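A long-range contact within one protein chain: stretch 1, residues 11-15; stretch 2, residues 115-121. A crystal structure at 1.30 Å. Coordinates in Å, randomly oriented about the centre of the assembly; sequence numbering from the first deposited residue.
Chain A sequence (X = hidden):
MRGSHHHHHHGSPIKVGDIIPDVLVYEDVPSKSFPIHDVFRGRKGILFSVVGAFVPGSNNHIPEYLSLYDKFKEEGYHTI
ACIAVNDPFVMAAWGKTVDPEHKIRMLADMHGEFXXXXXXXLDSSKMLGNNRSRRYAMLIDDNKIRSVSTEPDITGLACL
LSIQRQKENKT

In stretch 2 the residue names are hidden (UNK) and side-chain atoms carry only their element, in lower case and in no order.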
# COMPACT_ATOMS: atom_id res chain seq x y z
N GLY A 11 12.51 -1.68 -20.52
CA GLY A 11 13.90 -1.65 -20.13
C GLY A 11 14.69 -2.86 -20.61
O GLY A 11 14.25 -4.00 -20.45
N SER A 12 15.85 -2.61 -21.20
CA SER A 12 16.68 -3.69 -21.71
C SER A 12 17.32 -4.48 -20.58
O SER A 12 17.40 -4.00 -19.45
CB SER A 12 17.77 -3.13 -22.63
OG SER A 12 18.53 -2.14 -21.96
N PRO A 13 17.78 -5.71 -20.88
CA PRO A 13 18.49 -6.50 -19.87
C PRO A 13 19.58 -5.69 -19.18
O PRO A 13 20.48 -5.13 -19.81
CB PRO A 13 19.10 -7.66 -20.68
CG PRO A 13 18.90 -7.29 -22.13
CD PRO A 13 17.70 -6.41 -22.17
N ILE A 14 19.47 -5.63 -17.86
CA ILE A 14 20.40 -4.89 -17.02
C ILE A 14 21.80 -5.47 -17.24
O ILE A 14 21.94 -6.63 -17.64
CB ILE A 14 20.02 -5.02 -15.53
CG1 ILE A 14 18.50 -4.85 -15.34
CG2 ILE A 14 20.77 -4.00 -14.70
CD1 ILE A 14 17.99 -5.34 -14.01
N LYS A 15 22.83 -4.67 -17.00
CA LYS A 15 24.19 -5.12 -17.28
C LYS A 15 25.23 -4.41 -16.43
O LYS A 15 25.14 -3.21 -16.20
CB LYS A 15 24.49 -4.92 -18.77
CG LYS A 15 25.77 -5.54 -19.26
CD LYS A 15 25.79 -5.60 -20.79
CE LYS A 15 25.57 -4.22 -21.40
NZ LYS A 15 25.50 -4.27 -22.89
N UNK A 115 11.05 0.81 -12.10
CA UNK A 115 10.88 -0.59 -12.42
C UNK A 115 10.73 -0.80 -13.94
O UNK A 115 11.36 -1.68 -14.53
c UNK A 115 9.66 -1.12 -11.66
o UNK A 115 9.93 -1.10 -10.25
c UNK A 115 9.29 -2.55 -12.08
N UNK A 116 9.92 0.04 -14.58
CA UNK A 116 9.77 -0.07 -16.03
C UNK A 116 11.07 0.27 -16.74
O UNK A 116 11.43 -0.39 -17.72
c UNK A 116 7.28 0.21 -16.33
n UNK A 116 6.14 2.38 -16.62
c UNK A 116 6.18 0.98 -17.04
c UNK A 116 8.64 0.83 -16.53
c UNK A 116 5.51 2.83 -15.54
n UNK A 116 5.56 4.13 -15.25
n UNK A 116 4.84 2.00 -14.76
N UNK A 117 11.78 1.30 -16.27
CA UNK A 117 13.00 1.73 -16.92
C UNK A 117 14.06 0.63 -16.79
O UNK A 117 14.85 0.41 -17.70
c UNK A 117 13.49 3.03 -16.31
N UNK A 118 14.04 -0.06 -15.67
CA UNK A 118 15.01 -1.11 -15.40
C UNK A 118 14.63 -2.40 -16.13
O UNK A 118 15.47 -3.29 -16.32
c UNK A 118 17.61 -1.19 -13.66
c UNK A 118 16.23 -2.28 -11.87
c UNK A 118 15.08 -1.36 -13.88
c UNK A 118 16.36 -2.02 -13.35
N UNK A 119 13.37 -2.50 -16.55
CA UNK A 119 12.88 -3.68 -17.24
C UNK A 119 12.48 -4.83 -16.32
O UNK A 119 12.53 -6.00 -16.72
N UNK A 120 12.09 -4.52 -15.09
CA UNK A 120 11.86 -5.55 -14.09
C UNK A 120 10.39 -5.63 -13.68
O UNK A 120 10.05 -6.06 -12.58
c UNK A 120 12.71 -5.29 -12.83
o UNK A 120 12.47 -3.97 -12.35
c UNK A 120 14.20 -5.42 -13.16
N UNK A 121 9.51 -5.19 -14.57
CA UNK A 121 8.08 -5.30 -14.33
C UNK A 121 7.61 -6.75 -14.19
O UNK A 121 8.01 -7.64 -14.96
c UNK A 121 7.31 -4.61 -15.46
o UNK A 121 4.54 -2.31 -15.88
c UNK A 121 6.37 -3.54 -14.99
c UNK A 121 5.59 -2.93 -16.14
o UNK A 121 6.03 -3.07 -17.30
O HOH W 1 9.85 -2.02 -19.25

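Position 115 has three side-chain atoms, a carbon carrying one oxygen and one carbon. The fork at CB with one hydroxyl identifies threonine. The side chain of Thr115 is out of reach of stretch 1, so Thr115 contributes to the fold of its own stretch: its carbonyl O accepts from the backbone N of position 120 (3.0 Å) and, weakly, from the N of position 119 (3.0 Å).

Position 116 carries an unbranched run of three carbons, then a nitrogen, then a carbon bearing two more nitrogens. That terminal planar group is a guanidinium, and the residue is arginine. Its CA-to-CB bond points away from stretch 1, and the contact is made by the backbone: Gly11 N donates a weak hydrogen bond to Arg116 O at 3.3 Å. Water 1 bridges the same two atoms, accepting from Gly11 N (3.0 Å) and donating to Arg116 O (2.7 Å).

Position 117 has one side-chain carbon and is therefore alanine. The CA-to-CB bond also points away; the contact is made by the carbonyl. Gly11 CA lies 3.3 Å from Ala117 O, with an angle of 127° at the hydrogen, a CA-H...O contact.

Position 118 has four carbons; the second forks into two ends, which gives leucine. CA-to-CB points away, yet the end of the side chain comes nearer (chi1 t, chi2 p), placing Leu118 CG 3.8 Å from Ile14 CD1. Ile14 CG1 also approaches Leu118 O at 3.5 Å.

Position 119 has no side-chain atoms and follows the helix with phi 82° and psi 27°. It is glycine. An ideal CB would lie 2.3 Å from Gly11 O and, at these angles, would also jam against the preceding carbonyl O. Without it, Gly119 CA approaches Gly11 O to 3.5 Å, with 141° at the hydrogen.

Position 120 repeats the pattern of one carbon bearing an oxygen and a carbon, again threonine. Its CA-to-CB bond points sideways, and Thr120 CG2 reaches Ile14 CD1 at 3.9 Å.

Position 121 has a chain of three carbons ending in two oxygens, a carboxylate two carbons beyond CB: glutamate. The Glu121 side chain is out of reach of stretch 1 and makes no contact.

The contact buries 242 Å² and combines two elements. Gly11 packs against the helix end, its CA 3.7 Å from Gly119 CA; a CB on Gly11 would fall 2.3 Å from Ala117 O, so close backbone packing depends on both glycines. Beyond them, Ile14 adds apolar contact with Leu118 and Thr120.

Stretch 2 115-121: TRALGTE
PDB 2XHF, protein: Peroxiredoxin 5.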